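Long-range contacts in probable transcriptional regulator, TetR family protein (Rhodococcus sp., PDB 3BJB), which probably binds cis-regulatory DNA and regulates transcription, as members of the TetR family generally do: residues A98-L103 against I145-A150; F142-M146 against L166-W170; V71-V75 against V132-V138; T156-L160 against L199-S203. One frame throughout, in Å; residues are numbered along the deposited sequence.

Interaction 1: residues A98-L103 against I145-A150; sequences AVYNVL and IMLDAA
Met146, deposited as selenomethionine, reaches from helix 145-150 across to Val99, Val102 and Leu103 of helix 98-103 and covers more of the contact than any other residue here. Its CG stands anti to the carbonyl carbon (chi1 -55°), which carries the chain off the backbone toward the other helix. CB makes no close approach of its own. CG then packs against Val102 CG2 at 3.8 Å, the two side chains crossing at about a right angle. SE has no close partner on helix 98-103 and serves as the bend (chi3 95°) that brings CE round, in among Val99 and Leu103. There the methyl lies 3.5 Å from Leu103 CD2, while its still shorter approaches to Val99 CG1 and Leu103 CD1 are doubtful, so only the general placement of the tip is secure. The other branch of Val99, CG2, lies 3.8 Å from Ala150 CB.

Small residues let the backbones come near each other at one end. Ala98 CB sits 3.3 Å from the carbonyl oxygen of Ala149, and Val102 CG1 lies against Ala149 CB. Phe85 of helix 66-86 packs on Val102 and Ala149, Leu166 of helix 157-179 touches Val99, Leu103 and Met146, and Ile191 of helix 184-198 adds to the cover on Leu103. No polar side chain takes part in the contact. With axes 8.4 Å apart and running at 136°, this is the close, roughly antiparallel helix packing that builds the all-helical C-terminal domain of TetR-type regulators.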
loop_
_atom_site.group_PDB
_atom_site.type_symbol
_atom_site.label_atom_id
_atom_site.label_comp_id
_atom_site.label_asym_id
_atom_site.label_seq_id
_atom_site.Cartn_x
_atom_site.Cartn_y
_atom_site.Cartn_z
ATOM N N ALA B 98 -3.832 -14.138 -18.860
ATOM C CA ALA B 98 -3.240 -13.024 -19.549
ATOM C C ALA B 98 -2.989 -11.911 -18.524
ATOM O O ALA B 98 -1.983 -11.197 -18.581
ATOM C CB ALA B 98 -4.134 -12.559 -20.664
ATOM N N VAL B 99 -3.895 -11.809 -17.570
ATOM C CA VAL B 99 -3.870 -10.732 -16.611
ATOM C C VAL B 99 -2.770 -11.038 -15.613
ATOM O O VAL B 99 -1.946 -10.201 -15.289
ATOM C CB VAL B 99 -5.252 -10.549 -15.945
ATOM C CG1 VAL B 99 -5.161 -9.556 -14.846
ATOM C CG2 VAL B 99 -6.298 -10.086 -16.989
ATOM N N TYR B 100 -2.715 -12.276 -15.184
ATOM C CA TYR B 100 -1.547 -12.749 -14.480
ATOM C C TYR B 100 -0.242 -12.357 -15.172
ATOM O O TYR B 100 0.681 -11.912 -14.515
ATOM C CB TYR B 100 -1.599 -14.258 -14.326
ATOM C CG TYR B 100 -0.406 -14.739 -13.592
ATOM C CD1 TYR B 100 -0.162 -14.299 -12.283
ATOM C CD2 TYR B 100 0.515 -15.595 -14.191
ATOM C CE1 TYR B 100 0.930 -14.720 -11.579
ATOM C CE2 TYR B 100 1.633 -16.035 -13.482
ATOM C CZ TYR B 100 1.829 -15.590 -12.169
ATOM O OH TYR B 100 2.924 -15.979 -11.433
ATOM N N ASN B 101 -0.147 -12.541 -16.485
ATOM C CA ASN B 101 1.108 -12.269 -17.198
ATOM C C ASN B 101 1.524 -10.795 -17.197
ATOM O O ASN B 101 2.717 -10.487 -17.213
ATOM C CB ASN B 101 1.088 -12.794 -18.643
ATOM C CG ASN B 101 1.093 -14.326 -18.734
ATOM O OD1 ASN B 101 0.429 -14.899 -19.613
ATOM N ND2 ASN B 101 1.836 -14.995 -17.848
ATOM N N VAL B 102 0.555 -9.886 -17.213
ATOM C CA VAL B 102 0.892 -8.472 -17.157
ATOM C C VAL B 102 1.414 -8.099 -15.763
ATOM O O VAL B 102 2.374 -7.319 -15.629
ATOM C CB VAL B 102 -0.300 -7.525 -17.586
ATOM C CG1 VAL B 102 -1.087 -8.101 -18.704
ATOM C CG2 VAL B 102 -1.223 -7.194 -16.426
ATOM N N LEU B 103 0.778 -8.673 -14.743
ATOM C CA LEU B 103 1.099 -8.374 -13.374
ATOM C C LEU B 103 2.505 -8.862 -13.084
ATOM O O LEU B 103 3.297 -8.117 -12.495
ATOM C CB LEU B 103 0.048 -8.966 -12.421
ATOM C CG LEU B 103 -0.969 -8.013 -11.745
ATOM C CD1 LEU B 103 -1.345 -6.784 -12.584
ATOM C CD2 LEU B 103 -2.226 -8.758 -11.318
ATOM N N ILE B 145 -4.679 -1.871 -19.391
ATOM C CA ILE B 145 -3.662 -2.774 -19.904
ATOM C C ILE B 145 -4.109 -4.204 -19.708
ATOM O O ILE B 145 -3.841 -5.070 -20.551
ATOM C CB ILE B 145 -2.311 -2.559 -19.232
ATOM C CG1 ILE B 145 -1.751 -1.193 -19.632
ATOM C CG2 ILE B 145 -1.318 -3.710 -19.595
ATOM C CD1 ILE B 145 -0.486 -0.835 -18.898
HETATM N N MSE B 146 -4.806 -4.422 -18.597
HETATM C CA MSE B 146 -5.261 -5.731 -18.168
HETATM C C MSE B 146 -6.491 -6.114 -18.962
HETATM O O MSE B 146 -6.604 -7.237 -19.465
HETATM C CB MSE B 146 -5.594 -5.712 -16.678
HETATM C CG MSE B 146 -4.457 -5.238 -15.776
HETATM SE SE MSE B 146 -5.042 -5.190 -13.877
HETATM C CE MSE B 146 -4.404 -6.936 -13.354
ATOM N N LEU B 147 -7.411 -5.166 -19.063
ATOM C CA LEU B 147 -8.561 -5.319 -19.910
ATOM C C LEU B 147 -8.103 -5.733 -21.301
ATOM O O LEU B 147 -8.588 -6.721 -21.824
ATOM C CB LEU B 147 -9.392 -4.037 -19.925
ATOM C CG LEU B 147 -10.778 -4.017 -19.250
ATOM C CD1 LEU B 147 -11.193 -5.305 -18.500
ATOM C CD2 LEU B 147 -10.963 -2.806 -18.361
ATOM N N ASP B 148 -7.109 -5.039 -21.847
ATOM C CA ASP B 148 -6.624 -5.313 -23.186
ATOM C C ASP B 148 -5.940 -6.667 -23.264
ATOM O O ASP B 148 -6.166 -7.448 -24.190
ATOM C CB ASP B 148 -5.694 -4.192 -23.652
ATOM C CG ASP B 148 -6.458 -2.960 -24.176
ATOM O OD1 ASP B 148 -7.691 -3.018 -24.378
ATOM O OD2 ASP B 148 -5.818 -1.917 -24.411
ATOM N N ALA B 149 -5.113 -6.951 -22.272
ATOM C CA ALA B 149 -4.410 -8.215 -22.247
ATOM C C ALA B 149 -5.414 -9.360 -22.187
ATOM O O ALA B 149 -5.224 -10.380 -22.833
ATOM C CB ALA B 149 -3.440 -8.280 -21.072
ATOM N N ALA B 150 -6.480 -9.184 -21.412
ATOM C CA ALA B 150 -7.528 -10.191 -21.291
ATOM C C ALA B 150 -8.355 -10.204 -22.548
ATOM O O ALA B 150 -9.085 -11.148 -22.801
ATOM C CB ALA B 150 -8.403 -9.882 -20.121
#

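Interaction 2: residues F142-M146 against L166-W170; sequences FRQIM and LVQLW
Phe142 and Trp170 meet in a closely packed part of this contact, CE1 of Phe142 lying 3.5 Å from Trp170 CZ3. The rings are oblique, their planes at 36° and the centroid of the phenyl 5.1 Å from that of the six-membered indole ring, and Phe142 CZ lies over one face of the indole. With chi1 at 176°, Trp170 turns its indole away from its backbone N and across to the phenylalanine, while NE1 hydrogen-bonds to Thr107 OG1. Val167 fills the remaining angle: its CB lies at the edge of the phenyl, in plane, and its CG1 is 3.6 Å from Phe142 CD1. Cutting Phe142 back to an alanine is likely to open a gap between Val167 and the indole and leave Trp170 without the phenyl over that face.

These residues lie in the buried interior of the C-terminal domain, where segments 142-146 and 166-170 cross at 111°, their axes 11.9 Å apart, a span bridged largely by the aromatic rings and Met146. Met146 extends the packing through SE, 3.7 Å from Val167 CG1, and its methyl turns toward Leu166.

The outer surfaces are different in character. Gln144 is exposed to solvent, and the end of Arg143 leads away from helix 166-170. On the far side of that helix, Leu169 packs on Gln168 of the second subunit, consistent with the helical dimer interface of TetR-family proteins.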
loop_
_atom_site.group_PDB
_atom_site.type_symbol
_atom_site.label_atom_id
_atom_site.label_comp_id
_atom_site.label_asym_id
_atom_site.label_seq_id
_atom_site.Cartn_x
_atom_site.Cartn_y
_atom_site.Cartn_z
ATOM N N PHE B 142 -3.888 1.389 -15.787
ATOM C CA PHE B 142 -3.586 0.037 -15.416
ATOM C C PHE B 142 -4.698 -0.879 -15.848
ATOM O O PHE B 142 -4.542 -1.693 -16.753
ATOM C CB PHE B 142 -3.344 -0.050 -13.921
ATOM C CG PHE B 142 -2.306 -1.027 -13.575
ATOM C CD1 PHE B 142 -2.399 -1.782 -12.422
ATOM C CD2 PHE B 142 -1.244 -1.243 -14.447
ATOM C CE1 PHE B 142 -1.417 -2.752 -12.112
ATOM C CE2 PHE B 142 -0.244 -2.213 -14.174
ATOM C CZ PHE B 142 -0.318 -2.967 -12.996
ATOM N N ARG B 143 -5.837 -0.704 -15.214
ATOM C CA ARG B 143 -7.057 -1.318 -15.616
ATOM C C ARG B 143 -7.190 -1.553 -17.149
ATOM O O ARG B 143 -7.670 -2.620 -17.558
ATOM C CB ARG B 143 -8.185 -0.450 -15.089
ATOM C CG ARG B 143 -9.549 -1.078 -15.009
ATOM C CD ARG B 143 -10.559 0.031 -14.923
ATOM N NE ARG B 143 -10.443 0.863 -16.123
ATOM C CZ ARG B 143 -10.943 2.091 -16.248
ATOM N NH1 ARG B 143 -11.600 2.668 -15.232
ATOM N NH2 ARG B 143 -10.768 2.755 -17.391
ATOM N N GLN B 144 -6.794 -0.583 -17.989
ATOM C CA GLN B 144 -6.866 -0.769 -19.457
ATOM C C GLN B 144 -5.804 -1.685 -20.069
ATOM O O GLN B 144 -5.983 -2.178 -21.176
ATOM C CB GLN B 144 -6.836 0.559 -20.218
ATOM C CG GLN B 144 -8.183 1.169 -20.439
ATOM C CD GLN B 144 -9.064 0.367 -21.386
ATOM O OE1 GLN B 144 -10.259 0.626 -21.476
ATOM N NE2 GLN B 144 -8.483 -0.596 -22.104
ATOM N N ILE B 145 -4.679 -1.871 -19.391
ATOM C CA ILE B 145 -3.662 -2.774 -19.904
ATOM C C ILE B 145 -4.109 -4.204 -19.708
ATOM O O ILE B 145 -3.841 -5.070 -20.551
ATOM C CB ILE B 145 -2.311 -2.559 -19.232
ATOM C CG1 ILE B 145 -1.751 -1.193 -19.632
ATOM C CG2 ILE B 145 -1.318 -3.710 -19.595
ATOM C CD1 ILE B 145 -0.486 -0.835 -18.898
HETATM N N MSE B 146 -4.806 -4.422 -18.597
HETATM C CA MSE B 146 -5.261 -5.731 -18.168
HETATM C C MSE B 146 -6.491 -6.114 -18.962
HETATM O O MSE B 146 -6.604 -7.237 -19.465
HETATM C CB MSE B 146 -5.594 -5.712 -16.678
HETATM C CG MSE B 146 -4.457 -5.238 -15.776
HETATM SE SE MSE B 146 -5.042 -5.190 -13.877
HETATM C CE MSE B 146 -4.404 -6.936 -13.354
ATOM N N LEU B 166 -8.025 -6.525 -7.583
ATOM C CA LEU B 166 -6.723 -7.084 -7.928
ATOM C C LEU B 166 -5.605 -6.038 -7.813
ATOM O O LEU B 166 -4.703 -6.225 -6.999
ATOM C CB LEU B 166 -6.736 -7.756 -9.300
ATOM C CG LEU B 166 -5.542 -8.607 -9.760
ATOM C CD1 LEU B 166 -5.185 -9.738 -8.797
ATOM C CD2 LEU B 166 -5.770 -9.162 -11.174
ATOM N N VAL B 167 -5.664 -4.926 -8.565
ATOM C CA VAL B 167 -4.525 -3.973 -8.506
ATOM C C VAL B 167 -4.317 -3.467 -7.089
ATOM O O VAL B 167 -3.215 -3.066 -6.722
ATOM C CB VAL B 167 -4.541 -2.787 -9.542
ATOM C CG1 VAL B 167 -5.327 -3.124 -10.791
ATOM C CG2 VAL B 167 -5.021 -1.488 -8.928
ATOM N N GLN B 168 -5.381 -3.522 -6.293
ATOM C CA GLN B 168 -5.313 -3.108 -4.886
ATOM C C GLN B 168 -4.476 -4.094 -4.100
ATOM O O GLN B 168 -3.383 -3.751 -3.655
ATOM C CB GLN B 168 -6.712 -2.867 -4.263
ATOM C CG GLN B 168 -7.048 -1.346 -4.022
ATOM C CD GLN B 168 -5.780 -0.445 -3.770
ATOM O OE1 GLN B 168 -5.395 -0.179 -2.614
ATOM N NE2 GLN B 168 -5.135 0.009 -4.866
ATOM N N LEU B 169 -4.970 -5.323 -3.991
ATOM C CA LEU B 169 -4.178 -6.455 -3.524
ATOM C C LEU B 169 -2.753 -6.500 -4.114
ATOM O O LEU B 169 -1.808 -6.892 -3.440
ATOM C CB LEU B 169 -4.911 -7.752 -3.816
ATOM C CG LEU B 169 -4.228 -9.084 -3.527
ATOM C CD1 LEU B 169 -3.523 -9.094 -2.205
ATOM C CD2 LEU B 169 -5.295 -10.141 -3.506
ATOM N N TRP B 170 -2.591 -6.075 -5.356
ATOM C CA TRP B 170 -1.317 -6.209 -6.019
ATOM C C TRP B 170 -0.335 -5.206 -5.456
ATOM O O TRP B 170 0.761 -5.584 -5.039
ATOM C CB TRP B 170 -1.467 -6.034 -7.518
ATOM C CG TRP B 170 -0.169 -6.073 -8.214
ATOM C CD1 TRP B 170 0.630 -7.156 -8.384
ATOM C CD2 TRP B 170 0.494 -4.979 -8.830
ATOM N NE1 TRP B 170 1.747 -6.813 -9.062
ATOM C CE2 TRP B 170 1.695 -5.480 -9.366
ATOM C CE3 TRP B 170 0.185 -3.619 -8.989
ATOM C CZ2 TRP B 170 2.608 -4.682 -10.048
ATOM C CZ3 TRP B 170 1.089 -2.806 -9.671
ATOM C CH2 TRP B 170 2.297 -3.349 -10.193
#

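Interaction 3: residues V71-V75 against V132-V138; sequences VAVMV and VPDAGKV
Asp134 brings the one flat side-chain group to this contact, and its carboxylate meets Ala72 through OD2 alone, at 3.8 Å from Ala72 CB; no side chain of residues 71-75 packs over either of its faces. The site lies where helix 66-86, which in TetR-family proteins links the helix-turn-helix DNA-binding domain to the regulatory core, runs beside the start of helix 134-150. The two segments are nearly aligned, at 27°, with axes 9.1 Å apart.

Val71 carries the upstream end. Its CG1, anti to the backbone N (chi1 162°), is directed at the first turn of the partner helix, 3.4 Å from Asp134 CB and 3.5 Å from Asp134 O. The same methyl reaches back to Val132 CG2 at 4.2 Å, in the loop that leads into the helix. One turn on, Val138 CG1 rests on Met74 CG at 4.0 Å, the side chains crossing at about a right angle, and it also faces Val75, though that spacing is modelled too short to be trusted. Met120 of helix 114-126 packs on Met74. At the solvent margin, the aliphatic root of Lys137 lies against Val75, CB to CG2 4.0 Å, before its amine end leads away.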
loop_
_atom_site.group_PDB
_atom_site.type_symbol
_atom_site.label_atom_id
_atom_site.label_comp_id
_atom_site.label_asym_id
_atom_site.label_seq_id
_atom_site.Cartn_x
_atom_site.Cartn_y
_atom_site.Cartn_z
ATOM N N VAL B 71 3.739 10.727 -9.273
ATOM C CA VAL B 71 2.511 10.160 -9.793
ATOM C C VAL B 71 2.536 10.214 -11.313
ATOM O O VAL B 71 2.211 9.234 -11.975
ATOM C CB VAL B 71 1.291 10.897 -9.243
ATOM C CG1 VAL B 71 0.052 10.612 -10.110
ATOM C CG2 VAL B 71 1.055 10.492 -7.790
ATOM N N ALA B 72 2.949 11.349 -11.867
ATOM C CA ALA B 72 3.145 11.474 -13.311
ATOM C C ALA B 72 4.244 10.527 -13.805
ATOM O O ALA B 72 4.160 10.046 -14.927
ATOM C CB ALA B 72 3.475 12.917 -13.698
ATOM N N VAL B 73 5.282 10.278 -12.995
ATOM C CA VAL B 73 6.343 9.334 -13.396
ATOM C C VAL B 73 5.739 7.947 -13.496
ATOM O O VAL B 73 5.941 7.273 -14.489
ATOM C CB VAL B 73 7.587 9.329 -12.458
ATOM C CG1 VAL B 73 8.378 8.049 -12.611
ATOM C CG2 VAL B 73 8.497 10.506 -12.742
HETATM N N MSE B 74 4.986 7.540 -12.475
HETATM C CA MSE B 74 4.235 6.285 -12.469
HETATM C C MSE B 74 3.312 6.087 -13.712
HETATM O O MSE B 74 3.338 5.044 -14.354
HETATM C CB MSE B 74 3.435 6.214 -11.179
HETATM C CG MSE B 74 2.451 5.079 -11.112
HETATM SE SE MSE B 74 3.160 3.496 -10.228
HETATM C CE MSE B 74 4.442 2.905 -11.580
ATOM N N VAL B 75 2.513 7.098 -14.040
ATOM C CA VAL B 75 1.620 7.080 -15.205
ATOM C C VAL B 75 2.394 6.861 -16.505
ATOM O O VAL B 75 1.990 6.027 -17.351
ATOM C CB VAL B 75 0.766 8.380 -15.263
ATOM C CG1 VAL B 75 0.183 8.631 -16.643
ATOM C CG2 VAL B 75 -0.322 8.337 -14.207
ATOM N N VAL B 132 -4.402 15.677 -6.246
ATOM C CA VAL B 132 -3.543 15.390 -7.385
ATOM C C VAL B 132 -4.318 14.511 -8.349
ATOM O O VAL B 132 -4.482 13.313 -8.110
ATOM C CB VAL B 132 -2.132 14.842 -6.979
ATOM C CG1 VAL B 132 -2.061 14.475 -5.499
ATOM C CG2 VAL B 132 -1.670 13.696 -7.897
ATOM N N PRO B 133 -4.837 15.133 -9.426
ATOM C CA PRO B 133 -5.796 14.560 -10.368
ATOM C C PRO B 133 -5.189 13.567 -11.352
ATOM O O PRO B 133 -5.908 13.034 -12.193
ATOM C CB PRO B 133 -6.316 15.791 -11.133
ATOM C CG PRO B 133 -5.760 16.990 -10.422
ATOM C CD PRO B 133 -4.493 16.515 -9.802
ATOM N N ASP B 134 -3.881 13.344 -11.266
ATOM C CA ASP B 134 -3.228 12.298 -12.033
ATOM C C ASP B 134 -3.318 10.990 -11.245
ATOM O O ASP B 134 -2.997 9.916 -11.768
ATOM C CB ASP B 134 -1.737 12.626 -12.242
ATOM C CG ASP B 134 -1.430 13.276 -13.591
ATOM O OD1 ASP B 134 -2.314 13.304 -14.481
ATOM O OD2 ASP B 134 -0.276 13.750 -13.764
ATOM N N ALA B 135 -3.727 11.077 -9.979
ATOM C CA ALA B 135 -3.727 9.907 -9.102
ATOM C C ALA B 135 -4.715 8.882 -9.627
ATOM O O ALA B 135 -4.396 7.702 -9.677
ATOM C CB ALA B 135 -4.053 10.296 -7.660
ATOM N N GLY B 136 -5.905 9.349 -10.031
ATOM C CA GLY B 136 -6.883 8.505 -10.733
ATOM C C GLY B 136 -6.341 7.814 -11.979
ATOM O O GLY B 136 -6.401 6.591 -12.082
ATOM N N LYS B 137 -5.810 8.607 -12.914
ATOM C CA LYS B 137 -5.173 8.113 -14.141
ATOM C C LYS B 137 -4.427 6.785 -14.036
ATOM O O LYS B 137 -4.462 6.007 -14.974
ATOM C CB LYS B 137 -4.186 9.132 -14.692
ATOM C CG LYS B 137 -4.787 10.227 -15.520
ATOM C CD LYS B 137 -3.762 10.756 -16.532
ATOM C CE LYS B 137 -4.221 12.068 -17.158
ATOM N NZ LYS B 137 -5.476 11.879 -17.925
ATOM N N VAL B 138 -3.736 6.523 -12.931
ATOM C CA VAL B 138 -2.933 5.308 -12.857
ATOM C C VAL B 138 -3.800 4.059 -12.743
ATOM O O VAL B 138 -3.523 3.050 -13.386
ATOM C CB VAL B 138 -1.822 5.319 -11.749
ATOM C CG1 VAL B 138 -1.196 6.711 -11.594
ATOM C CG2 VAL B 138 -2.330 4.723 -10.393
#

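Interaction 4: residues T156-L160 against L199-S203; sequences TEEDL and LVNLS. With SO4 (sulfate ion), chain M.
Glu158 and Asn201 make the single hydrogen bond between these segments, a weak one: Asn201 ND2 donates to Glu158 OE2 over 3.3 Å at an N-H...O angle of 142°. The amide and carboxylate planes stand 68° apart, so the groups meet turned against each other rather than side by side. Next to them Asp159 OD1 abuts the CD1 methyl of Leu202 at 3.3 Å, while Asp159 OD2 turns to Thr156, with Ser203 OG no nearer to it than 3.8 Å.

What positions Asp159 is the start of its own helix. OD2 accepts from Thr156 N at 2.9 Å and from Thr156 OG1 at 2.6 Å. Both donors approach from the same face of the carboxylate, the hydroxyl almost straight above its plane and the amide only modestly out of the plane, on the anti side. In return Thr156 OG1, held between its backbone N and carbonyl carbon (chi1 58°), receives a weak bond from Asp159 N. Were Asp159 a leucine, the Thr156 amide and hydroxyl would probably be left without their shared acceptor, and Leu202 CD1 without the carboxylate beside it.

Farther out, a sulfate, probably from the crystallisation liquor, sits over the helix end, bound by Glu157 N through O4 at 3.3 Å and by Glu158 N through O1 at 3.0 Å. On the opposing segment a type I turn from Leu199 to Leu202 presents Asn201, which also packs on Leu197 of the second subunit. Taken together, Thr156 and Asp159 form a capping box at the N terminus of helix 157-179, with the sulfate held by amides of the helix's first turn.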
loop_
_atom_site.group_PDB
_atom_site.type_symbol
_atom_site.label_atom_id
_atom_site.label_comp_id
_atom_site.label_asym_id
_atom_site.label_seq_id
_atom_site.Cartn_x
_atom_site.Cartn_y
_atom_site.Cartn_z
ATOM N N THR B 156 -18.146 -5.734 -17.709
ATOM C CA THR B 156 -19.284 -5.644 -16.806
ATOM C C THR B 156 -18.741 -4.964 -15.556
ATOM O O THR B 156 -17.524 -4.973 -15.325
ATOM C CB THR B 156 -19.867 -7.039 -16.453
ATOM O OG1 THR B 156 -18.858 -7.864 -15.848
ATOM C CG2 THR B 156 -20.417 -7.737 -17.707
ATOM N N GLU B 157 -19.609 -4.368 -14.743
ATOM C CA GLU B 157 -19.131 -3.723 -13.506
ATOM C C GLU B 157 -18.485 -4.724 -12.532
ATOM O O GLU B 157 -17.536 -4.398 -11.835
ATOM C CB GLU B 157 -20.249 -2.922 -12.821
ATOM C CG GLU B 157 -20.905 -1.833 -13.704
ATOM C CD GLU B 157 -19.930 -1.163 -14.694
ATOM O OE1 GLU B 157 -19.085 -0.344 -14.261
ATOM O OE2 GLU B 157 -20.036 -1.450 -15.917
ATOM N N GLU B 158 -18.995 -5.947 -12.518
ATOM C CA GLU B 158 -18.423 -7.030 -11.740
ATOM C C GLU B 158 -16.935 -7.256 -12.080
ATOM O O GLU B 158 -16.119 -7.409 -11.167
ATOM C CB GLU B 158 -19.214 -8.322 -11.961
ATOM C CG GLU B 158 -19.366 -9.155 -10.700
ATOM C CD GLU B 158 -18.871 -10.583 -10.867
ATOM O OE1 GLU B 158 -19.560 -11.383 -11.568
ATOM O OE2 GLU B 158 -17.788 -10.894 -10.275
ATOM N N ASP B 159 -16.635 -7.302 -13.389
ATOM C CA ASP B 159 -15.286 -7.294 -13.959
ATOM C C ASP B 159 -14.435 -6.130 -13.481
ATOM O O ASP B 159 -13.296 -6.327 -13.099
ATOM C CB ASP B 159 -15.353 -7.146 -15.472
ATOM C CG ASP B 159 -15.926 -8.364 -16.173
ATOM O OD1 ASP B 159 -15.655 -9.496 -15.705
ATOM O OD2 ASP B 159 -16.621 -8.170 -17.210
ATOM N N LEU B 160 -14.965 -4.913 -13.573
ATOM C CA LEU B 160 -14.226 -3.710 -13.175
ATOM C C LEU B 160 -13.875 -3.784 -11.689
ATOM O O LEU B 160 -12.736 -3.520 -11.264
ATOM C CB LEU B 160 -15.095 -2.468 -13.431
ATOM C CG LEU B 160 -15.025 -1.655 -14.734
ATOM C CD1 LEU B 160 -13.964 -2.198 -15.677
ATOM C CD2 LEU B 160 -16.391 -1.491 -15.440
ATOM N N LEU B 199 -10.645 -13.326 -10.175
ATOM C CA LEU B 199 -11.152 -13.218 -11.556
ATOM C C LEU B 199 -11.925 -14.415 -12.111
ATOM O O LEU B 199 -11.997 -14.582 -13.330
ATOM C CB LEU B 199 -10.015 -12.853 -12.520
ATOM C CG LEU B 199 -9.099 -11.685 -12.171
ATOM C CD1 LEU B 199 -7.950 -11.673 -13.168
ATOM C CD2 LEU B 199 -9.868 -10.361 -12.168
ATOM N N VAL B 200 -12.524 -15.221 -11.233
ATOM C CA VAL B 200 -13.372 -16.350 -11.670
ATOM C C VAL B 200 -14.353 -15.985 -12.763
ATOM O O VAL B 200 -14.511 -16.748 -13.700
ATOM C CB VAL B 200 -14.202 -16.988 -10.532
ATOM C CG1 VAL B 200 -13.519 -18.220 -10.007
ATOM C CG2 VAL B 200 -14.526 -15.971 -9.420
ATOM N N ASN B 201 -14.992 -14.819 -12.651
ATOM C CA ASN B 201 -16.131 -14.460 -13.518
ATOM C C ASN B 201 -15.807 -13.556 -14.716
ATOM O O ASN B 201 -16.691 -12.909 -15.280
ATOM C CB ASN B 201 -17.248 -13.855 -12.660
ATOM C CG ASN B 201 -17.605 -14.744 -11.475
ATOM O OD1 ASN B 201 -18.035 -15.895 -11.648
ATOM N ND2 ASN B 201 -17.415 -14.222 -10.263
ATOM N N LEU B 202 -14.532 -13.533 -15.097
ATOM C CA LEU B 202 -14.057 -12.696 -16.191
ATOM C C LEU B 202 -14.443 -13.197 -17.610
ATOM O O LEU B 202 -13.773 -14.070 -18.184
ATOM C CB LEU B 202 -12.552 -12.501 -16.051
ATOM C CG LEU B 202 -12.141 -11.051 -16.263
ATOM C CD1 LEU B 202 -12.472 -10.235 -15.036
ATOM C CD2 LEU B 202 -10.682 -10.970 -16.555
ATOM N N SER B 203 -15.512 -12.618 -18.171
ATOM C CA SER B 203 -16.100 -13.068 -19.462
ATOM C C SER B 203 -15.305 -12.650 -20.709
ATOM O O SER B 203 -15.852 -12.552 -21.819
ATOM C CB SER B 203 -17.563 -12.592 -19.584
ATOM O OG SER B 203 -17.679 -11.194 -19.302
HETATM S S SO4 M . -22.992 -5.951 -14.406
HETATM O O1 SO4 M . -21.723 -6.338 -13.777
HETATM O O2 SO4 M . -23.627 -7.148 -14.971
HETATM O O3 SO4 M . -23.872 -5.419 -13.368
HETATM O O4 SO4 M . -22.751 -4.949 -15.451
#

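From the N terminus, interaction 3 opens first, on helix 66-86, and closes 57 residues on at the start of helix 134-150, joining the connector helix to the C-terminal domain. Interaction 1 opens within that loop and closes beyond it, so the two cross. Interaction 2 starts where interaction 1 ends, sharing Ile145 and Met146, and follows interaction 3 in series. Interaction 4 opens inside the loop of interaction 2 and crosses it, tying the chain's end to helix 157-179. Helix 134-150 serves interactions 1, 2 and 3. Leu103 of interaction 1 packs on Phe142 and Trp170 of interaction 2, and Leu166 of interaction 2 on Leu199 of interaction 4, whereas interactions 3 and 4 lie about 25 Å apart, centre to centre.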